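Local coordinates for protein adenosine 5'-monophosphoramidase HNT1 (Candida albicans, PDB 6IQ1) that probably hydrolyses adenosine 5'-monophosphoramidates to AMP and an amine, working as a homodimeric nucleotide-binding hydrolase of the histidine triad family, at residues V42-K47 with S62-V67; P66-L71 with F107-K112. All coordinates share one frame; numbering follows the deposited sequence.

Interaction 1: V42-K47 with S62-V67; sequences VLIIPK and SDILPV
Ile44 and Pro46 of the strand 42-46 meet Ile64 and Val67 of the helix 58-74 in a buried, wholly apolar contact, where the helix covers one face of the antiparallel sheet. Strand and helix run nearly antiparallel, at 159°, and the axes of the two short segments approach to 8.7 Å. The backbones come nearest at Pro46 and Ile64, whose CA atoms are 7.1 Å apart.

One methyl of Ile44 makes both of its approaches to the helix segment. This CG2, held anti to the backbone N, reaches Val67 CG1 at 4.1 Å, and the two side chains pass alongside each other in opposite directions. The same methyl lies 4.4 Å from Ile64 CG2, so one branch of Ile44 faces two residues that sit three positions apart on the helix. Further along the strand, Pro46 offers its CD, 4.1 Å from Ile64 CD1, the two side chains meeting at a slant. With CG1 beside the backbone N (chi1 -80°) and the chain extended beyond it, Ile64 carries this terminal methyl forward to the proline, while its CG2 branch stays behind to face Ile44.

Alternation along the strand separates two environments. Ile44 points toward the helix, whereas Ile45 turns to the other face, against Phe9, Ile13 and His106, the last being the probable nucleotidylated histidine. The carbonyl of Pro46 accepts a hydrogen bond from NE2 of the zinc ligand His104, and on the helix side Ile64 also packs on Leu65 of the second subunit.

Methyl and ring-methylene groups at van der Waals range or slightly beyond, with no polar group between them, imply that dispersion and exclusion of water hold helix and strand together here, without directional bonds to fix their relative position.

Interaction 2: P66-L71 with F107-K112; sequences PVVKKL and FHLIPK
Leu109 of the strand 107-112 packs against Val68 and Leu71, about one turn apart on the helix 58-74, and these three buried residues form the close part of the contact. The CD2 methyl of Leu109 lies 3.8 Å from Leu71 CB, touching that side chain at its root. The other branch, CD1, turns to Val68, whose CG1 is 4.3 Å away. CB of Leu109 points toward the helix, and with CG anti to the backbone N (chi1 170°) the fork lies on the carbonyl-carbon side. The split between the branches is not complete, since CD2 also comes within 4.3 Å of the carbonyl oxygen of Val68, an atom of the helix backbone.

Elsewhere the fit is looser. Phe107 points the same way as Leu109, yet its CB stays 5.0 Å from Val68 CG2, and its ring packs on Leu65 of the second subunit. The outer side of the helix is partly exposed and polar in character: Lys69 points away from the strand and forms a salt bridge with Asp58 of the second subunit, while Lys70 pairs with Asp148 of that same subunit.

On the reverse face of the strand, His108 belongs to the predicted histidine triad motif, and its ND1 is hydrogen-bonded to His41 NE2. Residues alternating between a hydrophobic face under the helix and a face bearing the triad are characteristic of the HIT fold, in which the strand carrying the motif borders the probable AMP site on the triad face.

How the interactions relate
Interactions 1 and 2 are both core contacts made by successive parts of the helix 58-74 on neighbouring strands of one sheet. Their segments overlap at Pro66 and Val67, although Val67 touches the strand only in interaction 1. Backbone bonds join those strands: Ile44 O lies 2.8 Å from Phe107 N, and Val42 O is 3.0 Å from Leu109 N. Leu71 of interaction 2 also packs on Ile44 of interaction 1. Both contacts are apolar, but interaction 1 is made by isoleucines, a valine and a proline near the zinc site, whereas interaction 2 turns on Leu109, with Val68 and Leu71 facing it. Both helix segments also reach the second subunit, with lysines only in interaction 2.

Interaction 1: V42-K47 with S62-V67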
loop_
_atom_site.group_PDB
_atom_site.type_symbol
_atom_site.label_atom_id
_atom_site.label_comp_id
_atom_site.label_asym_id
_atom_site.label_seq_id
_atom_site.Cartn_x
_atom_site.Cartn_y
_atom_site.Cartn_z
ATOM N N VAL D 42 12.283 -2.718 -1.364
ATOM C CA VAL D 42 12.464 -2.403 0.048
ATOM C C VAL D 42 11.244 -2.892 0.804
ATOM O O VAL D 42 10.137 -2.912 0.261
ATOM C CB VAL D 42 12.680 -0.890 0.254
ATOM C CG1 VAL D 42 12.757 -0.524 1.747
ATOM C CG2 VAL D 42 13.932 -0.445 -0.481
ATOM N N LEU D 43 11.457 -3.335 2.046
ATOM C CA LEU D 43 10.377 -3.639 2.976
ATOM C C LEU D 43 10.335 -2.560 4.043
ATOM O O LEU D 43 11.373 -2.033 4.437
ATOM C CB LEU D 43 10.553 -4.998 3.654
ATOM C CG LEU D 43 10.708 -6.189 2.722
ATOM C CD1 LEU D 43 11.172 -7.382 3.513
ATOM C CD2 LEU D 43 9.403 -6.481 1.976
ATOM N N ILE D 44 9.126 -2.241 4.501
ATOM C CA ILE D 44 8.904 -1.204 5.503
ATOM C C ILE D 44 7.924 -1.764 6.518
ATOM O O ILE D 44 6.797 -2.123 6.157
ATOM C CB ILE D 44 8.348 0.096 4.899
ATOM C CG1 ILE D 44 9.245 0.615 3.771
ATOM C CG2 ILE D 44 8.151 1.130 5.989
ATOM C CD1 ILE D 44 8.801 0.180 2.385
ATOM N N ILE D 45 8.346 -1.859 7.774
ATOM C CA ILE D 45 7.539 -2.547 8.780
ATOM C C ILE D 45 7.354 -1.693 10.032
ATOM O O ILE D 45 8.272 -0.973 10.463
ATOM C CB ILE D 45 8.149 -3.918 9.132
ATOM C CG1 ILE D 45 9.422 -3.767 9.965
ATOM C CG2 ILE D 45 8.435 -4.742 7.854
ATOM C CD1 ILE D 45 10.076 -5.102 10.275
ATOM N N PRO D 46 6.174 -1.725 10.637
ATOM C CA PRO D 46 6.040 -1.189 11.991
ATOM C C PRO D 46 6.802 -2.071 12.969
ATOM O O PRO D 46 6.954 -3.276 12.759
ATOM C CB PRO D 46 4.529 -1.243 12.243
ATOM C CG PRO D 46 4.061 -2.390 11.405
ATOM C CD PRO D 46 4.943 -2.389 10.167
ATOM N N LYS D 47 7.301 -1.458 14.048
ATOM C CA LYS D 47 8.027 -2.232 15.054
ATOM C C LYS D 47 7.077 -3.046 15.921
ATOM O O LYS D 47 7.433 -4.139 16.381
ATOM C CB LYS D 47 8.885 -1.314 15.908
ATOM C CG LYS D 47 10.218 -0.961 15.257
ATOM C CD LYS D 47 10.750 0.374 15.800
ATOM C CE LYS D 47 12.168 0.644 15.319
ATOM N NZ LYS D 47 12.865 1.655 16.176
ATOM N N SER D 62 0.560 5.794 11.044
ATOM C CA SER D 62 0.770 7.164 10.590
ATOM C C SER D 62 2.203 7.399 10.139
ATOM O O SER D 62 2.454 8.273 9.302
ATOM C CB SER D 62 0.415 8.149 11.700
ATOM O OG SER D 62 -0.989 8.265 11.820
ATOM N N ASP D 63 3.150 6.631 10.671
ATOM C CA ASP D 63 4.556 6.857 10.393
ATOM C C ASP D 63 5.054 6.117 9.149
ATOM O O ASP D 63 6.105 6.480 8.603
ATOM C CB ASP D 63 5.371 6.461 11.629
ATOM C CG ASP D 63 6.839 6.696 11.456
ATOM O OD1 ASP D 63 7.243 7.851 11.227
ATOM O OD2 ASP D 63 7.601 5.716 11.537
ATOM N N ILE D 64 4.301 5.133 8.659
ATOM C CA ILE D 64 4.792 4.265 7.595
ATOM C C ILE D 64 4.932 5.023 6.271
ATOM O O ILE D 64 6.014 5.068 5.676
ATOM C CB ILE D 64 3.877 3.042 7.462
ATOM C CG1 ILE D 64 4.249 2.040 8.539
ATOM C CG2 ILE D 64 3.968 2.403 6.055
ATOM C CD1 ILE D 64 3.158 1.075 8.800
ATOM N N LEU D 65 3.847 5.604 5.770
ATOM C CA LEU D 65 3.928 6.253 4.462
ATOM C C LEU D 65 4.917 7.429 4.402
ATOM O O LEU D 65 5.556 7.597 3.347
ATOM C CB LEU D 65 2.521 6.684 4.016
ATOM C CG LEU D 65 1.591 5.488 3.791
ATOM C CD1 LEU D 65 0.207 5.946 3.369
ATOM C CD2 LEU D 65 2.200 4.493 2.783
ATOM N N PRO D 66 5.100 8.255 5.441
ATOM C CA PRO D 66 6.208 9.219 5.373
ATOM C C PRO D 66 7.572 8.552 5.260
ATOM O O PRO D 66 8.456 9.074 4.564
ATOM C CB PRO D 66 6.051 10.016 6.669
ATOM C CG PRO D 66 4.595 9.996 6.903
ATOM C CD PRO D 66 4.175 8.596 6.539
ATOM N N VAL D 67 7.765 7.389 5.877
ATOM C CA VAL D 67 9.020 6.677 5.657
ATOM C C VAL D 67 9.120 6.194 4.210
ATOM O O VAL D 67 10.176 6.331 3.572
ATOM C CB VAL D 67 9.161 5.522 6.657
ATOM C CG1 VAL D 67 10.345 4.635 6.272
ATOM C CG2 VAL D 67 9.288 6.078 8.075
#

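Interaction 2: P66-L71 with F107-K112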
loop_
_atom_site.group_PDB
_atom_site.type_symbol
_atom_site.label_atom_id
_atom_site.label_comp_id
_atom_site.label_asym_id
_atom_site.label_seq_id
_atom_site.Cartn_x
_atom_site.Cartn_y
_atom_site.Cartn_z
ATOM N N PRO D 66 5.100 8.255 5.441
ATOM C CA PRO D 66 6.208 9.219 5.373
ATOM C C PRO D 66 7.572 8.552 5.260
ATOM O O PRO D 66 8.456 9.074 4.564
ATOM C CB PRO D 66 6.051 10.016 6.669
ATOM C CG PRO D 66 4.595 9.996 6.903
ATOM C CD PRO D 66 4.175 8.596 6.539
ATOM N N VAL D 67 7.765 7.389 5.877
ATOM C CA VAL D 67 9.020 6.677 5.657
ATOM C C VAL D 67 9.120 6.194 4.210
ATOM O O VAL D 67 10.176 6.331 3.572
ATOM C CB VAL D 67 9.161 5.522 6.657
ATOM C CG1 VAL D 67 10.345 4.635 6.272
ATOM C CG2 VAL D 67 9.288 6.078 8.075
ATOM N N VAL D 68 8.032 5.615 3.668
ATOM C CA VAL D 68 8.053 5.165 2.275
ATOM C C VAL D 68 8.363 6.341 1.356
ATOM O O VAL D 68 9.162 6.229 0.422
ATOM C CB VAL D 68 6.723 4.478 1.890
ATOM C CG1 VAL D 68 6.751 4.011 0.438
ATOM C CG2 VAL D 68 6.426 3.305 2.806
ATOM N N LYS D 69 7.770 7.500 1.638
ATOM C CA LYS D 69 8.051 8.686 0.839
ATOM C C LYS D 69 9.526 9.050 0.904
ATOM O O LYS D 69 10.155 9.325 -0.125
ATOM C CB LYS D 69 7.201 9.858 1.315
ATOM C CG LYS D 69 7.577 11.148 0.655
ATOM C CD LYS D 69 6.572 12.208 1.003
ATOM C CE LYS D 69 7.054 13.567 0.607
ATOM N NZ LYS D 69 6.297 14.511 1.434
ATOM N N LYS D 70 10.099 9.053 2.109
ATOM C CA LYS D 70 11.522 9.335 2.236
ATOM C C LYS D 70 12.363 8.303 1.472
ATOM O O LYS D 70 13.380 8.656 0.855
ATOM C CB LYS D 70 11.910 9.399 3.719
ATOM C CG LYS D 70 13.199 10.177 3.968
ATOM C CD LYS D 70 13.562 10.173 5.422
ATOM C CE LYS D 70 14.974 10.710 5.666
ATOM N NZ LYS D 70 15.304 10.678 7.115
ATOM N N LEU D 71 11.934 7.030 1.464
ATOM C CA LEU D 71 12.679 6.012 0.725
ATOM C C LEU D 71 12.645 6.252 -0.785
ATOM O O LEU D 71 13.623 5.938 -1.477
ATOM C CB LEU D 71 12.151 4.610 1.050
ATOM C CG LEU D 71 12.515 4.062 2.428
ATOM C CD1 LEU D 71 11.554 2.948 2.811
ATOM C CD2 LEU D 71 13.975 3.598 2.466
ATOM N N PHE D 107 5.171 -3.493 4.332
ATOM C CA PHE D 107 4.869 -2.802 3.096
ATOM C C PHE D 107 6.005 -3.020 2.106
ATOM O O PHE D 107 7.180 -2.990 2.484
ATOM C CB PHE D 107 4.670 -1.306 3.384
ATOM C CG PHE D 107 3.347 -0.990 4.025
ATOM C CD1 PHE D 107 3.170 -1.142 5.386
ATOM C CD2 PHE D 107 2.269 -0.556 3.256
ATOM C CE1 PHE D 107 1.943 -0.862 5.976
ATOM C CE2 PHE D 107 1.048 -0.269 3.832
ATOM C CZ PHE D 107 0.877 -0.429 5.188
ATOM N N HIS D 108 5.661 -3.244 0.844
ATOM C CA HIS D 108 6.654 -3.348 -0.221
ATOM C C HIS D 108 6.716 -2.030 -0.991
ATOM O O HIS D 108 5.684 -1.521 -1.453
ATOM C CB HIS D 108 6.328 -4.479 -1.207
ATOM C CG HIS D 108 6.169 -5.830 -0.584
ATOM N ND1 HIS D 108 7.191 -6.755 -0.540
ATOM C CD2 HIS D 108 5.100 -6.419 0.004
ATOM C CE1 HIS D 108 6.760 -7.852 0.059
ATOM N NE2 HIS D 108 5.495 -7.672 0.403
ATOM N N LEU D 109 7.919 -1.490 -1.142
ATOM C CA LEU D 109 8.185 -0.397 -2.075
ATOM C C LEU D 109 8.913 -1.016 -3.262
ATOM O O LEU D 109 10.080 -1.407 -3.141
ATOM C CB LEU D 109 9.018 0.712 -1.434
ATOM C CG LEU D 109 9.522 1.738 -2.456
ATOM C CD1 LEU D 109 8.359 2.386 -3.207
ATOM C CD2 LEU D 109 10.379 2.804 -1.823
ATOM N N ILE D 110 8.221 -1.143 -4.394
ATOM C CA ILE D 110 8.756 -1.922 -5.507
ATOM C C ILE D 110 8.934 -1.047 -6.737
ATOM O O ILE D 110 7.938 -0.638 -7.348
ATOM C CB ILE D 110 7.851 -3.104 -5.863
ATOM C CG1 ILE D 110 7.378 -3.839 -4.615
ATOM C CG2 ILE D 110 8.584 -4.030 -6.809
ATOM C CD1 ILE D 110 6.238 -4.817 -4.912
ATOM N N PRO D 111 10.168 -0.747 -7.133
ATOM C CA PRO D 111 10.384 0.005 -8.376
ATOM C C PRO D 111 9.864 -0.747 -9.595
ATOM O O PRO D 111 9.915 -1.976 -9.656
ATOM C CB PRO D 111 11.905 0.177 -8.411
ATOM C CG PRO D 111 12.278 0.220 -6.917
ATOM C CD PRO D 111 11.391 -0.829 -6.314
ATOM N N LYS D 112 9.325 -0.004 -10.564
ATOM C CA LYS D 112 8.763 -0.617 -11.775
ATOM C C LYS D 112 9.505 -0.068 -12.989
ATOM O O LYS D 112 9.102 0.943 -13.562
ATOM C CB LYS D 112 7.244 -0.365 -11.888
ATOM C CG LYS D 112 6.579 -1.071 -13.066
ATOM C CD LYS D 112 6.401 -2.545 -12.778
ATOM C CE LYS D 112 5.755 -3.280 -13.935
ATOM N NZ LYS D 112 5.729 -4.754 -13.706
#